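Local coordinates for protein of Unknown Function (DUF1696) with Pleckstrin-homology Domains (Shewanella loihica PV-4, PDB 3DCX) that is of unknown function but folds as a bacterial pleckstrin-homology domain and associates with four further copies of itself, at residues 11-16 / 24-29; 37-42 / 106-111; 45-50 / 55-60; 83-88 / 94-99. All coordinates share one frame; numbering follows the deposited sequence.

Interaction 1 (11-16 / 24-29)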
loop_
_atom_site.group_PDB
_atom_site.type_symbol
_atom_site.label_atom_id
_atom_site.label_comp_id
_atom_site.label_asym_id
_atom_site.label_seq_id
_atom_site.Cartn_x
_atom_site.Cartn_y
_atom_site.Cartn_z
ATOM N N GLU A 11 -13.621 -30.251 -12.415
ATOM C CA GLU A 11 -14.954 -29.969 -11.917
ATOM C C GLU A 11 -14.985 -28.627 -11.222
ATOM O O GLU A 11 -15.924 -27.857 -11.437
ATOM C CB GLU A 11 -15.424 -31.073 -10.967
ATOM C CG GLU A 11 -15.649 -32.428 -11.668
ATOM C CD GLU A 11 -15.792 -33.615 -10.700
ATOM O OE1 GLU A 11 -15.753 -33.421 -9.471
ATOM O OE2 GLU A 11 -15.946 -34.765 -11.178
ATOM N N LEU A 12 -13.953 -28.320 -10.426
ATOM C CA LEU A 12 -13.928 -27.051 -9.650
ATOM C C LEU A 12 -13.936 -25.862 -10.582
ATOM O O LEU A 12 -14.640 -24.876 -10.346
ATOM C CB LEU A 12 -12.719 -26.983 -8.701
ATOM C CG LEU A 12 -12.660 -25.848 -7.682
ATOM C CD1 LEU A 12 -13.974 -25.746 -6.890
ATOM C CD2 LEU A 12 -11.451 -25.985 -6.746
ATOM N N ALA A 13 -13.176 -25.983 -11.660
ATOM C CA ALA A 13 -13.069 -24.933 -12.675
ATOM C C ALA A 13 -14.409 -24.660 -13.357
ATOM O O ALA A 13 -14.728 -23.522 -13.690
ATOM C CB ALA A 13 -12.017 -25.335 -13.717
ATOM N N GLN A 14 -15.186 -25.710 -13.581
ATOM C CA GLN A 14 -16.526 -25.579 -14.158
ATOM C C GLN A 14 -17.454 -24.904 -13.158
ATOM O O GLN A 14 -18.258 -24.050 -13.525
ATOM C CB GLN A 14 -17.059 -26.970 -14.574
ATOM C CG GLN A 14 -18.501 -26.990 -15.033
ATOM N N GLU A 15 -17.323 -25.245 -11.884
ATOM C CA GLU A 15 -18.227 -24.697 -10.867
ATOM C C GLU A 15 -17.880 -23.267 -10.450
ATOM O O GLU A 15 -18.786 -22.465 -10.122
ATOM C CB GLU A 15 -18.253 -25.625 -9.676
ATOM C CG GLU A 15 -18.836 -26.984 -10.037
ATOM C CD GLU A 15 -18.877 -27.943 -8.899
ATOM O OE1 GLU A 15 -19.014 -27.476 -7.735
ATOM O OE2 GLU A 15 -18.807 -29.174 -9.168
ATOM N N LEU A 16 -16.583 -22.930 -10.474
ATOM C CA LEU A 16 -16.140 -21.591 -10.106
ATOM C C LEU A 16 -15.998 -20.662 -11.292
ATOM O O LEU A 16 -15.880 -19.455 -11.117
ATOM C CB LEU A 16 -14.811 -21.659 -9.365
ATOM C CG LEU A 16 -14.841 -22.341 -8.016
ATOM C CD1 LEU A 16 -13.449 -22.322 -7.377
ATOM C CD2 LEU A 16 -15.922 -21.710 -7.110
ATOM N N GLU A 24 -7.853 -16.555 -15.687
ATOM C CA GLU A 24 -7.504 -17.204 -14.447
ATOM C C GLU A 24 -7.546 -18.714 -14.599
ATOM O O GLU A 24 -8.434 -19.268 -15.254
ATOM C CB GLU A 24 -8.466 -16.781 -13.340
ATOM C CG GLU A 24 -8.006 -17.212 -11.947
ATOM C CD GLU A 24 -8.808 -16.557 -10.858
ATOM O OE1 GLU A 24 -9.970 -16.136 -11.130
ATOM O OE2 GLU A 24 -8.291 -16.480 -9.719
ATOM N N GLN A 25 -6.583 -19.371 -13.966
ATOM C CA GLN A 25 -6.496 -20.825 -13.956
ATOM C C GLN A 25 -6.310 -21.336 -12.547
ATOM O O GLN A 25 -5.669 -20.700 -11.713
ATOM C CB GLN A 25 -5.338 -21.286 -14.820
ATOM C CG GLN A 25 -5.567 -21.046 -16.286
ATOM C CD GLN A 25 -4.466 -21.639 -17.112
ATOM O OE1 GLN A 25 -3.610 -20.914 -17.618
ATOM N NE2 GLN A 25 -4.445 -22.976 -17.217
ATOM N N LEU A 26 -6.863 -22.518 -12.296
ATOM C CA LEU A 26 -6.709 -23.176 -11.007
ATOM C C LEU A 26 -5.401 -23.946 -10.951
ATOM O O LEU A 26 -5.014 -24.588 -11.922
ATOM C CB LEU A 26 -7.888 -24.110 -10.756
ATOM C CG LEU A 26 -9.263 -23.437 -10.721
ATOM C CD1 LEU A 26 -10.241 -24.497 -10.339
ATOM C CD2 LEU A 26 -9.349 -22.282 -9.755
ATOM N N ALA A 27 -4.691 -23.851 -9.835
ATOM C CA ALA A 27 -3.413 -24.568 -9.691
ATOM C C ALA A 27 -3.549 -25.749 -8.737
ATOM O O ALA A 27 -2.960 -26.818 -8.940
ATOM C CB ALA A 27 -2.261 -23.602 -9.221
ATOM N N LEU A 28 -4.327 -25.549 -7.688
ATOM C CA LEU A 28 -4.352 -26.480 -6.586
ATOM C C LEU A 28 -5.541 -26.177 -5.694
ATOM O O LEU A 28 -5.851 -25.012 -5.437
ATOM C CB LEU A 28 -3.060 -26.308 -5.804
ATOM C CG LEU A 28 -2.610 -27.315 -4.767
ATOM C CD1 LEU A 28 -2.595 -28.770 -5.311
ATOM C CD2 LEU A 28 -1.231 -26.860 -4.319
ATOM N N ALA A 29 -6.195 -27.220 -5.191
ATOM C CA ALA A 29 -7.264 -27.009 -4.266
ATOM C C ALA A 29 -7.440 -28.124 -3.259
ATOM O O ALA A 29 -7.373 -29.296 -3.596
ATOM C CB ALA A 29 -8.579 -26.750 -5.008
#
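L12, which meets L26 and A29 across the contact, has its carbonyl in the shortest bond within the two segments: L12 O takes the amide of L16 (N to O 2.8 Å) and so holds the helical turn. The chain of L12 leaves with CG anti to the backbone N (chi1 -171°), which brings CG and the CD2 methyl to the strand. CD2 of L12 presses on A29 CB at 3.4 Å, tighter than ordinary carbon contact. L26 answers from the strand, its side chain crossing that of L12 at about a right angle, with L26 CD1 placed 3.8 Å from L12 CG. L26 CD1 also comes 3.5 Å from A13 N and touches A13 CB, so it fits against the helix backbone as well as its side chains. L12 also touches M36 and V38 of strand 35-40. The short axes approach to 10.0 Å at 110°; helix 9-16 thus packs against the antiparallel sheet of the PH domain, beside the classic beta bulge where A27 and L28 both face F39.

Interaction 2 (37-42 / 106-111)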
loop_
_atom_site.group_PDB
_atom_site.type_symbol
_atom_site.label_atom_id
_atom_site.label_comp_id
_atom_site.label_asym_id
_atom_site.label_seq_id
_atom_site.Cartn_x
_atom_site.Cartn_y
_atom_site.Cartn_z
ATOM N N PHE A 37 -9.800 -24.412 0.244
ATOM C CA PHE A 37 -8.690 -23.508 0.069
ATOM C C PHE A 37 -8.206 -23.682 -1.379
ATOM O O PHE A 37 -7.695 -24.747 -1.753
ATOM C CB PHE A 37 -7.618 -23.904 1.066
ATOM C CG PHE A 37 -6.645 -22.829 1.371
ATOM C CD1 PHE A 37 -5.617 -22.551 0.516
ATOM C CD2 PHE A 37 -6.764 -22.083 2.523
ATOM C CE1 PHE A 37 -4.696 -21.547 0.809
ATOM C CE2 PHE A 37 -5.844 -21.076 2.815
ATOM C CZ PHE A 37 -4.801 -20.830 1.953
ATOM N N VAL A 38 -8.414 -22.658 -2.206
ATOM C CA VAL A 38 -8.165 -22.790 -3.637
ATOM C C VAL A 38 -7.011 -21.882 -4.035
ATOM O O VAL A 38 -6.994 -20.710 -3.661
ATOM C CB VAL A 38 -9.433 -22.476 -4.429
ATOM C CG1 VAL A 38 -9.191 -22.602 -5.957
ATOM C CG2 VAL A 38 -10.543 -23.405 -3.965
ATOM N N PHE A 39 -6.026 -22.454 -4.710
ATOM C CA PHE A 39 -4.930 -21.675 -5.292
ATOM C C PHE A 39 -5.186 -21.508 -6.758
ATOM O O PHE A 39 -5.217 -22.492 -7.498
ATOM C CB PHE A 39 -3.581 -22.371 -5.139
ATOM C CG PHE A 39 -3.159 -22.571 -3.734
ATOM C CD1 PHE A 39 -3.719 -23.600 -2.964
ATOM C CD2 PHE A 39 -2.180 -21.764 -3.174
ATOM C CE1 PHE A 39 -3.319 -23.792 -1.643
ATOM C CE2 PHE A 39 -1.768 -21.946 -1.853
ATOM C CZ PHE A 39 -2.330 -22.953 -1.092
ATOM N N THR A 40 -5.370 -20.270 -7.193
ATOM C CA THR A 40 -5.391 -19.982 -8.613
ATOM C C THR A 40 -4.028 -19.400 -9.028
ATOM O O THR A 40 -3.097 -19.331 -8.225
ATOM C CB THR A 40 -6.551 -19.076 -8.977
ATOM O OG1 THR A 40 -6.153 -17.688 -8.884
ATOM C CG2 THR A 40 -7.774 -19.400 -8.104
ATOM N N ASN A 41 -3.881 -19.020 -10.287
ATOM C CA ASN A 41 -2.671 -18.289 -10.672
ATOM C C ASN A 41 -2.677 -16.783 -10.296
ATOM O O ASN A 41 -1.698 -16.093 -10.537
ATOM C CB ASN A 41 -2.334 -18.489 -12.154
ATOM C CG ASN A 41 -3.380 -17.978 -13.077
ATOM O OD1 ASN A 41 -4.532 -17.743 -12.701
ATOM N ND2 ASN A 41 -2.994 -17.810 -14.322
ATOM N N LYS A 42 -3.770 -16.296 -9.714
ATOM C CA LYS A 42 -3.960 -14.876 -9.369
ATOM C C LYS A 42 -4.266 -14.615 -7.889
ATOM O O LYS A 42 -4.063 -13.509 -7.390
ATOM C CB LYS A 42 -5.132 -14.329 -10.155
ATOM C CG LYS A 42 -5.066 -14.516 -11.642
ATOM C CD LYS A 42 -4.169 -13.527 -12.291
ATOM C CE LYS A 42 -4.358 -13.549 -13.795
ATOM N NZ LYS A 42 -3.071 -13.287 -14.447
ATOM N N VAL A 106 5.330 -28.878 0.543
ATOM C CA VAL A 106 6.336 -28.230 -0.313
ATOM C C VAL A 106 5.702 -27.580 -1.558
ATOM O O VAL A 106 6.078 -26.479 -1.950
ATOM C CB VAL A 106 7.461 -29.222 -0.716
ATOM C CG1 VAL A 106 8.268 -28.679 -1.900
ATOM C CG2 VAL A 106 8.368 -29.517 0.480
ATOM N N GLY A 107 4.715 -28.241 -2.161
ATOM C CA GLY A 107 4.027 -27.692 -3.358
ATOM C C GLY A 107 3.210 -26.442 -3.067
ATOM O O GLY A 107 3.217 -25.472 -3.824
ATOM N N ILE A 108 2.509 -26.464 -1.943
ATOM C CA ILE A 108 1.863 -25.277 -1.420
ATOM C C ILE A 108 2.867 -24.127 -1.342
ATOM O O ILE A 108 2.631 -23.046 -1.834
ATOM C CB ILE A 108 1.208 -25.575 -0.024
ATOM C CG1 ILE A 108 -0.138 -26.286 -0.247
ATOM C CG2 ILE A 108 1.055 -24.287 0.802
ATOM C CD1 ILE A 108 -0.768 -26.818 1.042
ATOM N N GLN A 109 4.005 -24.368 -0.722
ATOM C CA GLN A 109 4.977 -23.298 -0.530
ATOM C C GLN A 109 5.546 -22.827 -1.871
ATOM O O GLN A 109 5.832 -21.628 -2.053
ATOM C CB GLN A 109 6.104 -23.788 0.363
ATOM C CG GLN A 109 5.676 -24.099 1.786
ATOM C CD GLN A 109 6.803 -24.676 2.571
ATOM O OE1 GLN A 109 7.701 -23.955 2.994
ATOM N NE2 GLN A 109 6.795 -25.996 2.741
ATOM N N LYS A 110 5.745 -23.777 -2.788
ATOM C CA LYS A 110 6.307 -23.486 -4.109
ATOM C C LYS A 110 5.324 -22.644 -4.913
ATOM O O LYS A 110 5.719 -21.697 -5.576
ATOM C CB LYS A 110 6.623 -24.789 -4.853
ATOM C CG LYS A 110 7.443 -24.619 -6.130
ATOM C CD LYS A 110 7.879 -25.975 -6.683
ATOM C CE LYS A 110 9.072 -25.882 -7.653
ATOM N NZ LYS A 110 8.858 -24.905 -8.759
ATOM N N THR A 111 4.040 -22.990 -4.830
ATOM C CA THR A 111 2.974 -22.221 -5.482
ATOM C C THR A 111 2.897 -20.792 -4.981
ATOM O O THR A 111 2.782 -19.844 -5.773
ATOM C CB THR A 111 1.600 -22.882 -5.272
ATOM O OG1 THR A 111 1.681 -24.246 -5.670
ATOM C CG2 THR A 111 0.521 -22.168 -6.093
#
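T111 works in two directions at once: its methyl meets F39 while its hydroxyl turns back into its own helix. This is the C-terminal helix that caps the two-sheet beta structure of the pleckstrin-homology fold, here against strand 35-40. With chi1 of -53°, T111 OG1 sits beside the backbone N and donates to G107 O at 2.7 Å, rising 37° out of the carbonyl plane. T111 N reaches the same oxygen from the opposite face, giving G107 O two donors. T111 CG2, left anti to the backbone N, faces the strand and lies 4.0 Å from F39 CD2. The F39 ring is oblique to both helix residues, and its CE2 meets the F37 ring at the edge, in plane. Where strand 37-40 ends, T40 OG1 accepts K42 N at 2.9 Å with an N-H...O angle of 163°, an ST turn that E24 also grips through T40 OG1. On the same helix, K110 forms a salt bridge with D22 of the third subunit, and a bound methylpentanediol, probably from the crystallisation liquor, lies near I108. I108 crosses F39 at about a right angle, and both I108 CG1 and I108 CG2 stand 4.1 Å from F39 CZ.

Interaction 3 (45-50 / 55-60)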
loop_
_atom_site.group_PDB
_atom_site.type_symbol
_atom_site.label_atom_id
_atom_site.label_comp_id
_atom_site.label_asym_id
_atom_site.label_seq_id
_atom_site.Cartn_x
_atom_site.Cartn_y
_atom_site.Cartn_z
ATOM N N ILE A 45 -8.601 -18.361 -3.085
ATOM C CA ILE A 45 -10.014 -18.274 -2.765
ATOM C C ILE A 45 -10.260 -19.147 -1.529
ATOM O O ILE A 45 -9.976 -20.362 -1.518
ATOM C CB ILE A 45 -10.917 -18.671 -3.947
ATOM C CG1 ILE A 45 -10.535 -17.881 -5.196
ATOM C CG2 ILE A 45 -12.434 -18.392 -3.612
ATOM C CD1 ILE A 45 -11.205 -18.394 -6.502
ATOM N N LEU A 46 -10.738 -18.521 -0.459
ATOM C CA LEU A 46 -11.032 -19.243 0.751
ATOM C C LEU A 46 -12.546 -19.326 0.853
ATOM O O LEU A 46 -13.227 -18.309 0.977
ATOM C CB LEU A 46 -10.415 -18.567 1.982
ATOM C CG LEU A 46 -8.979 -18.028 1.915
ATOM C CD1 LEU A 46 -8.474 -17.828 3.324
ATOM C CD2 LEU A 46 -8.049 -18.934 1.141
ATOM N N ILE A 47 -13.059 -20.543 0.739
ATOM C CA ILE A 47 -14.498 -20.816 0.787
ATOM C C ILE A 47 -14.880 -21.412 2.137
ATOM O O ILE A 47 -14.559 -22.572 2.423
ATOM C CB ILE A 47 -14.908 -21.784 -0.328
ATOM C CG1 ILE A 47 -14.495 -21.217 -1.698
ATOM C CG2 ILE A 47 -16.427 -22.069 -0.245
ATOM C CD1 ILE A 47 -14.800 -22.109 -2.891
ATOM N N ASP A 48 -15.536 -20.613 2.972
ATOM C CA ASP A 48 -15.905 -21.048 4.293
ATOM C C ASP A 48 -17.436 -21.140 4.355
ATOM O O ASP A 48 -18.147 -20.218 3.943
ATOM C CB ASP A 48 -15.323 -20.091 5.351
ATOM C CG ASP A 48 -13.771 -19.947 5.265
ATOM O OD1 ASP A 48 -13.059 -20.910 4.891
ATOM O OD2 ASP A 48 -13.262 -18.841 5.575
ATOM N N LYS A 49 -17.930 -22.261 4.856
ATOM C CA LYS A 49 -19.368 -22.463 5.035
ATOM C C LYS A 49 -19.681 -22.559 6.534
ATOM O O LYS A 49 -18.923 -23.153 7.311
ATOM C CB LYS A 49 -19.846 -23.701 4.284
ATOM C CG LYS A 49 -19.453 -23.722 2.794
ATOM C CD LYS A 49 -20.082 -24.905 2.090
ATOM C CE LYS A 49 -20.218 -24.690 0.602
ATOM N NZ LYS A 49 -21.125 -25.704 0.054
ATOM N N GLN A 50 -20.787 -21.952 6.930
ATOM C CA GLN A 50 -21.224 -21.978 8.312
ATOM C C GLN A 50 -22.684 -22.392 8.414
ATOM O O GLN A 50 -23.431 -22.291 7.445
ATOM C CB GLN A 50 -21.027 -20.595 8.935
ATOM C CG GLN A 50 -19.565 -20.250 9.206
ATOM C CD GLN A 50 -19.403 -18.826 9.660
ATOM O OE1 GLN A 50 -19.750 -17.881 8.931
ATOM N NE2 GLN A 50 -18.873 -18.648 10.876
ATOM N N LYS A 55 -25.256 -23.121 4.537
ATOM C CA LYS A 55 -25.784 -22.183 3.541
ATOM C C LYS A 55 -25.246 -20.758 3.725
ATOM O O LYS A 55 -25.404 -19.931 2.852
ATOM C CB LYS A 55 -27.328 -22.188 3.542
ATOM C CG LYS A 55 -27.954 -23.412 2.807
ATOM C CD LYS A 55 -28.148 -23.206 1.256
ATOM C CE LYS A 55 -29.417 -22.387 0.930
ATOM N NZ LYS A 55 -29.882 -22.500 -0.523
ATOM N N LYS A 56 -24.625 -20.484 4.865
ATOM C CA LYS A 56 -23.923 -19.224 5.087
ATOM C C LYS A 56 -22.516 -19.411 4.498
ATOM O O LYS A 56 -21.675 -20.075 5.087
ATOM C CB LYS A 56 -23.908 -18.896 6.595
ATOM C CG LYS A 56 -23.245 -17.570 7.022
ATOM C CD LYS A 56 -23.684 -16.376 6.176
ATOM C CE LYS A 56 -23.630 -15.066 6.951
ATOM N NZ LYS A 56 -24.989 -14.656 7.418
ATOM N N VAL A 57 -22.284 -18.867 3.309
ATOM C CA VAL A 57 -21.042 -19.138 2.563
ATOM C C VAL A 57 -20.305 -17.846 2.276
ATOM O O VAL A 57 -20.918 -16.885 1.870
ATOM C CB VAL A 57 -21.318 -19.852 1.223
ATOM C CG1 VAL A 57 -20.008 -20.175 0.496
ATOM C CG2 VAL A 57 -22.117 -21.138 1.443
ATOM N N SER A 58 -18.999 -17.820 2.526
ATOM C CA SER A 58 -18.177 -16.728 2.064
ATOM C C SER A 58 -17.097 -17.175 1.092
ATOM O O SER A 58 -16.510 -18.238 1.223
ATOM C CB SER A 58 -17.556 -15.956 3.218
ATOM O OG SER A 58 -16.904 -16.825 4.092
ATOM N N TYR A 59 -16.851 -16.342 0.103
ATOM C CA TYR A 59 -15.715 -16.512 -0.792
ATOM C C TYR A 59 -14.800 -15.311 -0.564
ATOM O O TYR A 59 -15.142 -14.187 -0.939
ATOM C CB TYR A 59 -16.163 -16.534 -2.261
ATOM C CG TYR A 59 -16.876 -17.777 -2.772
ATOM C CD1 TYR A 59 -17.619 -18.618 -1.949
ATOM C CD2 TYR A 59 -16.821 -18.088 -4.114
ATOM C CE1 TYR A 59 -18.271 -19.745 -2.473
ATOM C CE2 TYR A 59 -17.442 -19.184 -4.636
ATOM C CZ TYR A 59 -18.182 -20.002 -3.836
ATOM O OH TYR A 59 -18.791 -21.088 -4.439
ATOM N N HIS A 60 -13.671 -15.562 0.088
ATOM C CA HIS A 60 -12.676 -14.551 0.357
ATOM C C HIS A 60 -11.540 -14.721 -0.653
ATOM O O HIS A 60 -10.834 -15.739 -0.652
ATOM C CB HIS A 60 -12.186 -14.696 1.795
ATOM C CG HIS A 60 -11.283 -13.594 2.239
ATOM N ND1 HIS A 60 -10.505 -13.690 3.369
ATOM C CD2 HIS A 60 -10.971 -12.410 1.667
ATOM C CE1 HIS A 60 -9.784 -12.587 3.496
ATOM N NE2 HIS A 60 -10.047 -11.795 2.472
HETATM O O HOH W 1 -14.038 -17.336 3.365
HETATM O O HOH W 2 -26.509 -22.305 7.082
HETATM O O HOH W 3 -19.322 -18.283 6.261
#
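One face of the Y59 ring is taken by I47, whose CG1 stands 4.1 Å from the ring centroid and 13° off the normal, a CH-pi contact displaced toward the rim. V57 CG1 lies at the ring's edge, in plane, and I47 CG2 approaches Y59 CE1 to 3.7 Å. I47 and Y59 run side by side because they form a non-hydrogen-bonded pair of the ladder, as do K49 and V57, where K49 CG rests 3.9 Å from V57 CG2. The intervening pairs carry the backbone bonds: H60 N to L46 O measures 2.9 Å and is almost straight at 178°, whereas K56 N to Q50 O stretches to a weak 3.4 Å near the turn. A water bonded to L46 O and S58 OG, and another donating to Q50 O while accepting from K55 N, lie beside the ladder and at its turn end. H60 NE2 is bonded to H69 of the second subunit, whose strand pairs with residues 58-60. With short axes 168° apart, this is an antiparallel beta hairpin whose outer strand continues the sheet into a neighbouring chain.

Interaction 4 (83-88 / 94-99)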
loop_
_atom_site.group_PDB
_atom_site.type_symbol
_atom_site.label_atom_id
_atom_site.label_comp_id
_atom_site.label_asym_id
_atom_site.label_seq_id
_atom_site.Cartn_x
_atom_site.Cartn_y
_atom_site.Cartn_z
ATOM N N GLU A 83 2.629 -25.347 10.099
ATOM C CA GLU A 83 1.725 -24.198 10.126
ATOM C C GLU A 83 2.135 -23.177 9.083
ATOM O O GLU A 83 3.317 -22.866 8.965
ATOM C CB GLU A 83 1.790 -23.556 11.500
ATOM C CG GLU A 83 0.529 -22.877 11.923
ATOM C CD GLU A 83 0.637 -22.352 13.335
ATOM O OE1 GLU A 83 1.339 -21.334 13.536
ATOM O OE2 GLU A 83 0.020 -22.961 14.227
ATOM N N LEU A 84 1.162 -22.679 8.327
ATOM C CA LEU A 84 1.381 -21.585 7.375
ATOM C C LEU A 84 0.747 -20.316 7.947
ATOM O O LEU A 84 -0.422 -20.326 8.326
ATOM C CB LEU A 84 0.763 -21.912 6.008
ATOM C CG LEU A 84 0.745 -20.879 4.864
ATOM C CD1 LEU A 84 2.154 -20.674 4.310
ATOM C CD2 LEU A 84 -0.199 -21.314 3.747
ATOM N N LYS A 85 1.544 -19.253 8.049
ATOM C CA LYS A 85 1.069 -17.931 8.406
ATOM C C LYS A 85 1.166 -17.039 7.157
ATOM O O LYS A 85 2.218 -16.984 6.490
ATOM C CB LYS A 85 1.917 -17.333 9.519
ATOM C CG LYS A 85 2.018 -18.187 10.787
ATOM C CD LYS A 85 2.710 -17.392 11.898
ATOM C CE LYS A 85 2.397 -17.971 13.267
ATOM N NZ LYS A 85 3.354 -17.461 14.284
ATOM N N LEU A 86 0.062 -16.381 6.817
ATOM C CA LEU A 86 0.031 -15.444 5.666
ATOM C C LEU A 86 -0.341 -14.089 6.200
ATOM O O LEU A 86 -1.380 -13.948 6.839
ATOM C CB LEU A 86 -0.990 -15.845 4.615
ATOM C CG LEU A 86 -0.862 -17.188 3.876
ATOM C CD1 LEU A 86 -2.092 -17.373 2.990
ATOM C CD2 LEU A 86 0.401 -17.305 3.033
ATOM N N TRP A 87 0.517 -13.096 5.979
ATOM C CA TRP A 87 0.167 -11.735 6.371
ATOM C C TRP A 87 -0.447 -11.051 5.192
ATOM O O TRP A 87 0.120 -11.031 4.113
ATOM C CB TRP A 87 1.367 -10.977 6.856
ATOM C CG TRP A 87 1.735 -11.285 8.228
ATOM C CD1 TRP A 87 1.358 -10.592 9.371
ATOM C CD2 TRP A 87 2.565 -12.353 8.666
ATOM N NE1 TRP A 87 1.925 -11.169 10.470
ATOM C CE2 TRP A 87 2.680 -12.242 10.072
ATOM C CE3 TRP A 87 3.246 -13.381 8.010
ATOM C CZ2 TRP A 87 3.413 -13.133 10.827
ATOM C CZ3 TRP A 87 3.990 -14.253 8.756
ATOM C CH2 TRP A 87 4.073 -14.125 10.161
ATOM N N ILE A 88 -1.636 -10.520 5.400
ATOM C CA ILE A 88 -2.368 -9.823 4.368
ATOM C C ILE A 88 -2.296 -8.325 4.644
ATOM O O ILE A 88 -2.553 -7.863 5.768
ATOM C CB ILE A 88 -3.794 -10.300 4.302
ATOM C CG1 ILE A 88 -3.844 -11.808 3.996
ATOM C CG2 ILE A 88 -4.593 -9.493 3.241
ATOM C CD1 ILE A 88 -5.217 -12.432 4.344
ATOM N N PRO A 94 -1.957 -12.478 11.187
ATOM C CA PRO A 94 -1.878 -13.327 10.014
ATOM C C PRO A 94 -3.018 -14.319 9.959
ATOM O O PRO A 94 -3.559 -14.683 10.997
ATOM C CB PRO A 94 -0.563 -14.068 10.227
ATOM C CG PRO A 94 -0.438 -14.162 11.672
ATOM C CD PRO A 94 -0.938 -12.862 12.182
ATOM N N LEU A 95 -3.384 -14.735 8.749
ATOM C CA LEU A 95 -4.239 -15.886 8.540
ATOM C C LEU A 95 -3.360 -17.114 8.793
ATOM O O LEU A 95 -2.324 -17.270 8.159
ATOM C CB LEU A 95 -4.798 -15.839 7.117
ATOM C CG LEU A 95 -5.614 -17.001 6.559
ATOM C CD1 LEU A 95 -6.827 -17.289 7.404
ATOM C CD2 LEU A 95 -6.028 -16.658 5.129
ATOM N N VAL A 96 -3.732 -17.939 9.772
ATOM C CA VAL A 96 -2.943 -19.096 10.162
ATOM C C VAL A 96 -3.673 -20.394 9.737
ATOM O O VAL A 96 -4.850 -20.609 10.046
ATOM C CB VAL A 96 -2.649 -19.077 11.662
ATOM C CG1 VAL A 96 -1.748 -20.243 12.054
ATOM C CG2 VAL A 96 -2.004 -17.775 12.046
ATOM N N LYS A 97 -2.984 -21.227 8.971
ATOM C CA LYS A 97 -3.599 -22.443 8.435
ATOM C C LYS A 97 -2.712 -23.656 8.709
ATOM O O LYS A 97 -1.489 -23.596 8.546
ATOM C CB LYS A 97 -3.900 -22.269 6.945
ATOM C CG LYS A 97 -5.015 -21.251 6.640
ATOM C CD LYS A 97 -6.426 -21.742 7.019
ATOM C CE LYS A 97 -7.241 -22.128 5.777
ATOM N NZ LYS A 97 -8.667 -22.552 6.014
ATOM N N GLU A 98 -3.328 -24.733 9.203
ATOM C CA GLU A 98 -2.613 -25.994 9.398
ATOM C C GLU A 98 -2.410 -26.641 8.064
ATOM O O GLU A 98 -3.359 -26.765 7.282
ATOM C CB GLU A 98 -3.395 -26.972 10.283
ATOM C CG GLU A 98 -3.000 -26.955 11.741
ATOM C CD GLU A 98 -3.877 -27.891 12.567
ATOM O OE1 GLU A 98 -4.032 -29.084 12.177
ATOM O OE2 GLU A 98 -4.424 -27.415 13.593
ATOM N N LEU A 99 -1.167 -27.035 7.795
ATOM C CA LEU A 99 -0.851 -27.769 6.596
ATOM C C LEU A 99 -1.115 -29.239 6.897
ATOM O O LEU A 99 -0.195 -30.001 7.190
ATOM C CB LEU A 99 0.597 -27.500 6.161
ATOM C CG LEU A 99 0.885 -26.042 5.747
ATOM C CD1 LEU A 99 2.336 -25.799 5.350
ATOM C CD2 LEU A 99 -0.074 -25.555 4.640
#
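P94 lies over one face of W87, with P94 CB 3.8 Å from the centroid of the W87 five-membered ring and 11° off the normal, a well-centred CH-pi contact. The first side-chain bond of W87 leads away from P94, but with chi1 at -80° the indole swings back alongside the proline ring. At the far end of the hairpin, V96 CG1 crosses the end of the E83 chain obliquely, 3.4 Å from E83 CD and also against E83 CG. On the other face of the sheet, L84 CB meets L99 CD2 at 4.0 Å, and I88 touches L95 more loosely.

These pairs are positioned by two antiparallel hydrogen-bonded rungs. L84 N to K97 O and K97 N to L84 O both measure 2.8 Å; L86 N to L95 O and L95 N to L86 O are 2.9 Å, and the latter bends to 141°. Farther out, I112 covers L84 while V105 and I108 reach L99, all from helix 105-116. W87 stacks on H69 of its own chain and also meets the ring of H60 of the third subunit, and E98 has a salt bridge to K100.

The contact is therefore held mainly by backbone bonds and apolar surfaces, and even the acidic E83 takes part through carbon, its side chain packed on V96.

Interaction 2 is the buried member of the set; interactions 1, 3 and 4 are each partly exposed. Interactions 1, 2 and 3 share the larger antiparallel sheet: L28 O meets F39 N at 2.7 Å, and V38 N meets I45 O at 2.9 Å. Interaction 4 belongs to the smaller sheet, which L95 and L46 join to the larger one, while L99 touches I108 of interaction 2. Chemistry follows place. The two helix-to-strand contacts, 1 and 2, rely on side-chain carbons, whereas the two hairpins, 3 and 4, are ladders of backbone bonds trimmed by CH-pi contacts. Both hairpins also lend aromatic rings to subunit interfaces, through H60 and W87.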